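Nucleocapsid (Equine arteritis virus, PDB 2I9F) forms the viral capsid through its dimeric C-terminal domain, the part seen here, and as a whole probably binds the genomic RNA. Local coordinates at the interface of chains A and B. Coordinates in Å, arbitrary orientation; residue numbers count along the deposited sequence, not the author numbering. Chains: chain A/B, Nucleocapsid.

Contact 1: the interface of chains A and B. Residues chain A 13, 25, 51-55, 63; chain B 40, 45-48.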
loop_
_atom_site.group_PDB
_atom_site.type_symbol
_atom_site.label_atom_id
_atom_site.label_comp_id
_atom_site.label_asym_id
_atom_site.label_seq_id
_atom_site.Cartn_x
_atom_site.Cartn_y
_atom_site.Cartn_z
ATOM N N LEU A 13 -14.460 9.562 -4.055
ATOM C CA LEU A 13 -14.423 9.872 -2.618
ATOM C C LEU A 13 -14.004 11.292 -2.257
ATOM O O LEU A 13 -14.342 11.786 -1.194
ATOM C CB LEU A 13 -13.523 8.855 -1.886
ATOM C CG LEU A 13 -14.266 7.617 -1.414
ATOM C CD1 LEU A 13 -13.303 6.757 -0.657
ATOM C CD2 LEU A 13 -15.381 8.017 -0.470
ATOM N N LEU A 25 -4.561 13.599 2.416
ATOM C CA LEU A 25 -4.453 12.448 1.515
ATOM C C LEU A 25 -3.454 12.648 0.369
ATOM O O LEU A 25 -2.761 11.710 -0.015
ATOM C CB LEU A 25 -5.841 12.070 1.001
ATOM C CG LEU A 25 -6.944 11.659 2.012
ATOM C CD1 LEU A 25 -8.066 11.081 1.153
ATOM C CD2 LEU A 25 -6.421 10.577 2.908
ATOM N N VAL A 51 -2.123 3.189 -5.505
ATOM C CA VAL A 51 -1.692 2.894 -4.116
ATOM C C VAL A 51 -2.907 2.741 -3.238
ATOM O O VAL A 51 -3.913 3.413 -3.462
ATOM C CB VAL A 51 -0.725 3.935 -3.529
ATOM C CG1 VAL A 51 -1.433 5.323 -3.332
ATOM C CG2 VAL A 51 -0.127 3.414 -2.170
ATOM N N SER A 52 -2.837 1.822 -2.269
ATOM C CA SER A 52 -3.966 1.570 -1.357
ATOM C C SER A 52 -3.499 1.810 0.075
ATOM O O SER A 52 -2.364 1.553 0.394
ATOM C CB SER A 52 -4.531 0.136 -1.498
ATOM O OG SER A 52 -5.084 -0.076 -2.787
ATOM N N TRP A 53 -4.385 2.337 0.915
ATOM C CA TRP A 53 -4.051 2.595 2.302
ATOM C C TRP A 53 -5.296 2.893 3.081
ATOM O O TRP A 53 -6.306 3.174 2.513
ATOM C CB TRP A 53 -3.057 3.743 2.428
ATOM C CG TRP A 53 -3.588 5.174 2.265
ATOM C CD1 TRP A 53 -3.719 6.132 3.277
ATOM C CD2 TRP A 53 -4.032 5.800 1.064
ATOM N NE1 TRP A 53 -4.202 7.290 2.745
ATOM C CE2 TRP A 53 -4.360 7.146 1.389
ATOM C CE3 TRP A 53 -4.095 5.391 -0.287
ATOM C CZ2 TRP A 53 -4.793 8.084 0.417
ATOM C CZ3 TRP A 53 -4.558 6.322 -1.259
ATOM C CH2 TRP A 53 -4.898 7.632 -0.911
ATOM N N VAL A 54 -5.183 2.738 4.395
ATOM C CA VAL A 54 -6.147 3.184 5.379
ATOM C C VAL A 54 -5.700 4.521 5.875
ATOM O O VAL A 54 -4.622 4.640 6.452
ATOM C CB VAL A 54 -6.289 2.184 6.540
ATOM C CG1 VAL A 54 -7.399 2.629 7.513
ATOM C CG2 VAL A 54 -6.563 0.805 5.969
ATOM N N PRO A 55 -6.553 5.559 5.664
ATOM C CA PRO A 55 -6.145 6.866 6.078
ATOM C C PRO A 55 -6.160 7.007 7.602
ATOM O O PRO A 55 -6.698 6.141 8.327
ATOM C CB PRO A 55 -7.158 7.796 5.369
ATOM C CG PRO A 55 -8.390 6.940 5.232
ATOM C CD PRO A 55 -7.903 5.542 5.055
ATOM N N VAL A 63 -14.608 8.146 5.841
ATOM C CA VAL A 63 -14.675 7.212 4.704
ATOM C C VAL A 63 -15.106 5.787 5.064
ATOM O O VAL A 63 -15.347 4.971 4.168
ATOM C CB VAL A 63 -13.350 7.175 3.855
ATOM C CG1 VAL A 63 -13.216 8.450 2.990
ATOM C CG2 VAL A 63 -12.124 6.958 4.728
ATOM N N LEU B 40 -10.089 8.153 -6.738
ATOM C CA LEU B 40 -9.959 7.779 -5.322
ATOM C C LEU B 40 -11.222 7.030 -4.938
ATOM O O LEU B 40 -12.353 7.595 -4.983
ATOM C CB LEU B 40 -9.806 9.015 -4.414
ATOM C CG LEU B 40 -9.667 8.667 -2.912
ATOM C CD1 LEU B 40 -8.287 8.130 -2.653
ATOM C CD2 LEU B 40 -9.871 9.831 -2.036
ATOM N N GLY B 45 -11.200 -2.727 2.685
ATOM C CA GLY B 45 -9.807 -2.467 3.070
ATOM C C GLY B 45 -9.551 -1.031 3.533
ATOM O O GLY B 45 -9.162 -0.820 4.715
ATOM N N GLY B 46 -9.771 -0.055 2.636
ATOM C CA GLY B 46 -9.493 1.373 2.878
ATOM C C GLY B 46 -9.633 2.130 1.551
ATOM O O GLY B 46 -10.600 1.925 0.816
ATOM N N LEU B 47 -8.669 2.983 1.220
ATOM C CA LEU B 47 -8.740 3.815 0.003
ATOM C C LEU B 47 -7.796 3.249 -1.060
ATOM O O LEU B 47 -6.853 2.569 -0.746
ATOM C CB LEU B 47 -8.312 5.265 0.302
ATOM C CG LEU B 47 -9.126 6.036 1.343
ATOM C CD1 LEU B 47 -8.555 7.425 1.600
ATOM C CD2 LEU B 47 -10.556 6.121 0.928
ATOM N N THR B 48 -8.049 3.575 -2.314
ATOM C CA THR B 48 -7.102 3.284 -3.375
ATOM C C THR B 48 -7.099 4.514 -4.238
ATOM O O THR B 48 -8.165 4.976 -4.586
ATOM C CB THR B 48 -7.584 2.119 -4.231
ATOM O OG1 THR B 48 -7.585 0.940 -3.433
ATOM C CG2 THR B 48 -6.645 1.897 -5.457
#
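Two antiparallel strands, A:47-53 and B:47-53, run past each other here, joining the two subunits of the nucleocapsid dimer into one sheet. Their backbones pair where A:Trp53 faces B:Leu47. The amide N of B:Leu47 gives a bond of 2.7 Å to A:Trp53 O, nearly along the C=O axis and 167° at the hydrogen; the return bond, from A:Trp53 N to B:Leu47 O, is 3.0 Å and meets its carbonyl from above the plane.

B:Leu47 has more surface hidden by the partner than any other residue of this patch. Its CB lies over one face of the A:Trp53 indole, toward the rim, and also touches A:Trp53 O. With CG anti to the carbonyl carbon (chi1 -60°), the chain is carried toward A:Pro55, whose CD is 3.9 Å from B:Leu47 CG. There it forks. CD1 meets A:Pro55 CG at 3.7 Å and A:Leu25 CD1 from helix 19-34, crossing both side chains at about a right angle, while CD2 turns to A:Leu13 and to the poorly ordered A:Val63. A branched leucine suits this place because its two methyls can serve two walls at once.

B:Leu40 fills in beside it, CG anti to the backbone N (chi1 180°): its CD1 meets the A:Trp53 ring at CH2, 3.8 Å away, and CD2 packs against A:Leu13 and A:Leu25. Its backbone O accepts from A:Leu13 N at 3.0 Å, in the carbonyl plane. On the other side of the strands two small hydroxyls, A:Ser52 OG and B:Thr48 OG1, are hydrogen-bonded tip to tip, 2.8 Å apart, without the donor being settled. Together the strand pairing and leucine packing hold the two chains together as a dimer.

Contact 2: the interface of chains A and B. Residues chain A 33, 37-40, 47, 49; chain B 12-14, 22, 25, 29, 53.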
loop_
_atom_site.group_PDB
_atom_site.type_symbol
_atom_site.label_atom_id
_atom_site.label_comp_id
_atom_site.label_asym_id
_atom_site.label_seq_id
_atom_site.Cartn_x
_atom_site.Cartn_y
_atom_site.Cartn_z
ATOM N N PHE A 33 4.637 7.342 -2.582
ATOM C CA PHE A 33 5.355 7.214 -3.840
ATOM C C PHE A 33 6.839 7.203 -3.504
ATOM O O PHE A 33 7.611 6.332 -3.978
ATOM C CB PHE A 33 5.046 8.393 -4.807
ATOM C CG PHE A 33 5.639 8.201 -6.176
ATOM C CD1 PHE A 33 4.867 7.694 -7.199
ATOM C CD2 PHE A 33 6.996 8.449 -6.423
ATOM C CE1 PHE A 33 5.384 7.466 -8.472
ATOM C CE2 PHE A 33 7.537 8.254 -7.699
ATOM C CZ PHE A 33 6.741 7.756 -8.720
ATOM N N HIS A 37 5.888 2.495 -1.857
ATOM C CA HIS A 37 4.596 1.792 -1.695
ATOM C C HIS A 37 3.792 2.035 -2.989
ATOM O O HIS A 37 4.067 3.012 -3.716
ATOM C CB HIS A 37 3.832 2.286 -0.442
ATOM C CG HIS A 37 2.794 1.312 0.089
ATOM N ND1 HIS A 37 3.109 0.039 0.544
ATOM C CD2 HIS A 37 1.448 1.431 0.263
ATOM C CE1 HIS A 37 2.007 -0.576 0.963
ATOM N NE2 HIS A 37 0.987 0.245 0.804
ATOM N N GLY A 38 2.813 1.193 -3.258
ATOM C CA GLY A 38 1.974 1.296 -4.451
ATOM C C GLY A 38 2.692 0.669 -5.659
ATOM O O GLY A 38 3.798 0.034 -5.558
ATOM N N SER A 39 2.113 0.875 -6.820
ATOM C CA SER A 39 2.645 0.240 -8.020
ATOM C C SER A 39 2.745 1.292 -9.113
ATOM O O SER A 39 1.740 1.952 -9.391
ATOM C CB SER A 39 1.704 -0.865 -8.496
ATOM O OG SER A 39 2.300 -1.497 -9.639
ATOM N N LEU A 40 3.949 1.435 -9.707
ATOM C CA LEU A 40 4.171 2.374 -10.828
ATOM C C LEU A 40 4.493 1.555 -12.085
ATOM O O LEU A 40 5.510 0.916 -12.187
ATOM C CB LEU A 40 5.205 3.479 -10.541
ATOM C CG LEU A 40 5.398 4.434 -11.726
ATOM C CD1 LEU A 40 4.238 5.441 -11.814
ATOM C CD2 LEU A 40 6.733 5.135 -11.681
ATOM N N LEU A 47 2.237 6.375 -17.741
ATOM C CA LEU A 47 2.468 5.789 -16.454
ATOM C C LEU A 47 1.104 5.594 -15.779
ATOM O O LEU A 47 0.180 6.333 -16.057
ATOM C CB LEU A 47 3.332 6.743 -15.610
ATOM C CG LEU A 47 4.805 6.804 -16.019
ATOM C CD1 LEU A 47 5.525 7.854 -15.144
ATOM C CD2 LEU A 47 5.503 5.439 -15.851
ATOM N N TYR A 49 0.089 5.128 -11.703
ATOM C CA TYR A 49 0.405 4.907 -10.300
ATOM C C TYR A 49 -0.856 4.529 -9.503
ATOM O O TYR A 49 -1.899 5.189 -9.580
ATOM C CB TYR A 49 1.129 6.123 -9.673
ATOM C CG TYR A 49 1.532 5.876 -8.190
ATOM C CD1 TYR A 49 2.516 4.948 -7.868
ATOM C CD2 TYR A 49 0.858 6.536 -7.134
ATOM C CE1 TYR A 49 2.871 4.682 -6.529
ATOM C CE2 TYR A 49 1.171 6.271 -5.790
ATOM C CZ TYR A 49 2.237 5.366 -5.515
ATOM O OH TYR A 49 2.581 5.124 -4.241
ATOM N N ASP B 12 9.579 -1.750 -9.643
ATOM C CA ASP B 12 8.744 -1.229 -10.726
ATOM C C ASP B 12 9.492 -0.095 -11.420
ATOM O O ASP B 12 10.746 0.018 -11.306
ATOM C CB ASP B 12 7.297 -0.847 -10.264
ATOM C CG ASP B 12 7.269 0.207 -9.219
ATOM O OD1 ASP B 12 8.284 0.909 -9.004
ATOM O OD2 ASP B 12 6.194 0.394 -8.613
ATOM N N LEU B 13 8.759 0.777 -12.115
ATOM C CA LEU B 13 9.425 1.806 -12.879
ATOM C C LEU B 13 10.267 2.755 -12.007
ATOM O O LEU B 13 11.196 3.385 -12.530
ATOM C CB LEU B 13 8.452 2.555 -13.789
ATOM C CG LEU B 13 7.926 1.713 -14.981
ATOM C CD1 LEU B 13 7.081 2.558 -15.871
ATOM C CD2 LEU B 13 9.022 1.022 -15.838
ATOM N N ARG B 14 9.979 2.865 -10.703
ATOM C CA ARG B 14 10.847 3.681 -9.855
ATOM C C ARG B 14 12.286 3.138 -9.752
ATOM O O ARG B 14 13.200 3.895 -9.515
ATOM C CB ARG B 14 10.282 3.872 -8.460
ATOM C CG ARG B 14 8.950 4.655 -8.432
ATOM C CD ARG B 14 8.336 4.587 -7.113
ATOM N NE ARG B 14 7.486 3.413 -7.067
ATOM C CZ ARG B 14 6.574 3.152 -6.144
ATOM N NH1 ARG B 14 5.884 2.022 -6.221
ATOM N NH2 ARG B 14 6.412 3.952 -5.107
ATOM N N ARG B 22 12.172 10.413 -9.482
ATOM C CA ARG B 22 11.178 9.959 -8.509
ATOM C C ARG B 22 10.491 11.152 -7.769
ATOM O O ARG B 22 9.264 11.185 -7.665
ATOM C CB ARG B 22 11.804 8.980 -7.505
ATOM C CG ARG B 22 12.158 7.587 -8.069
ATOM C CD ARG B 22 13.302 6.894 -7.221
ATOM N NE ARG B 22 12.847 6.750 -5.849
ATOM C CZ ARG B 22 13.461 7.185 -4.746
ATOM N NH1 ARG B 22 14.663 7.793 -4.778
ATOM N NH2 ARG B 22 12.850 6.986 -3.582
ATOM N N LEU B 25 8.034 12.832 -10.207
ATOM C CA LEU B 25 6.806 11.993 -10.245
ATOM C C LEU B 25 5.933 11.988 -8.989
ATOM O O LEU B 25 4.707 11.974 -9.108
ATOM C CB LEU B 25 7.136 10.573 -10.691
ATOM C CG LEU B 25 7.746 10.367 -12.091
ATOM C CD1 LEU B 25 7.918 8.884 -12.300
ATOM C CD2 LEU B 25 6.901 11.001 -13.233
ATOM N N VAL B 29 1.929 13.207 -8.906
ATOM C CA VAL B 29 0.828 12.440 -8.288
ATOM C C VAL B 29 0.097 13.315 -7.257
ATOM O O VAL B 29 -1.118 13.233 -7.101
ATOM C CB VAL B 29 1.375 11.081 -7.621
ATOM C CG1 VAL B 29 0.332 10.420 -6.749
ATOM C CG2 VAL B 29 1.776 10.074 -8.730
ATOM N N TRP B 53 -0.882 9.125 -16.497
ATOM C CA TRP B 53 -0.385 10.338 -17.122
ATOM C C TRP B 53 0.844 10.039 -17.918
ATOM O O TRP B 53 1.490 8.998 -17.705
ATOM C CB TRP B 53 -0.031 11.409 -16.065
ATOM C CG TRP B 53 1.223 11.304 -15.235
ATOM C CD1 TRP B 53 2.305 12.163 -15.282
ATOM C CD2 TRP B 53 1.491 10.391 -14.162
ATOM N NE1 TRP B 53 3.217 11.811 -14.331
ATOM C CE2 TRP B 53 2.746 10.722 -13.639
ATOM C CE3 TRP B 53 0.788 9.293 -13.610
ATOM C CZ2 TRP B 53 3.329 10.022 -12.555
ATOM C CZ3 TRP B 53 1.379 8.567 -12.569
ATOM C CH2 TRP B 53 2.626 8.946 -12.031
HETATM O O HOH W 1 10.175 6.460 -5.137
#
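Charge and hydrogen bonding centre on B:Arg14, which reaches across the dimer interface to the backbone at the C-terminal end of helix 19-34 of chain A and the loop after it. Its chain bends at chi3 (-89°), and the guanidinium then lies with its partners at its edge, in plane. NH2 gives a bond of 2.9 Å to A:Phe33 O, on a lone pair of that carbonyl, and another to A:His37 O; NH1 also reaches A:His37 O, so two nitrogens grip one oxygen end-on. Arginine suits a helix end because its several N-H groups can serve more than one carbonyl. Within chain B, the carboxylate of B:Asp12 takes the guanidinium side-on, NE to OD1 and NH1 to OD2, the latter a salt bridge of 2.9 Å using the syn lone pair. This pairing within chain B holds the guanidinium in its orientation and would help balance its charge. B:Asp12 OD2 also accepts from A:Leu40 N across the interface at 2.7 Å, from above the carboxylate plane, and thus ties strand 39-42 to the same network.

Apolar packing lies alongside this polar network. The ring of A:Phe33, CG anti to the backbone N (chi1 -173°), is sandwiched: the helix at B:Leu25 covers one face, and B:Arg14 CD lies 3.8 Å above the other, toward the rim. A flat ring fits this slot, and the aliphatic part of arginine suits its face. A:Tyr49 joins in, its ring covered over the centre by A:Phe33 CD1 and its CD2 meeting B:Val29 CG1 at 3.9 Å.

Water carries one further link, joining A:Phe33 O to B:Arg22 NE. As for A:His37 O, besides both B:Arg14 nitrogens it accepts a hydrogen bond from the phenol hydroxyl of A:Tyr49, whose OH lies 2.6 Å away, above the carbonyl plane.

The centres of the C-alpha atoms of contact 1 and contact 2 lie about 16 Å apart, and both belong to one two-fold symmetric interface. Residues 13, 25, 40, 47 and 53 occur in both with the chains exchanged, so the strand pairing of contact 1 recurs in contact 2. Strand 47-53 of each chain serves both, and helix 19-34 of chain A contributes to each, with that of chain B joining in at contact 2. Contact 2 adds the arginine and aspartate network and the sandwiched phenylalanine, which by symmetry must have a twin beside contact 1. The deposited assembly holds four copies, in keeping with the reported dimer-dimer arrangement.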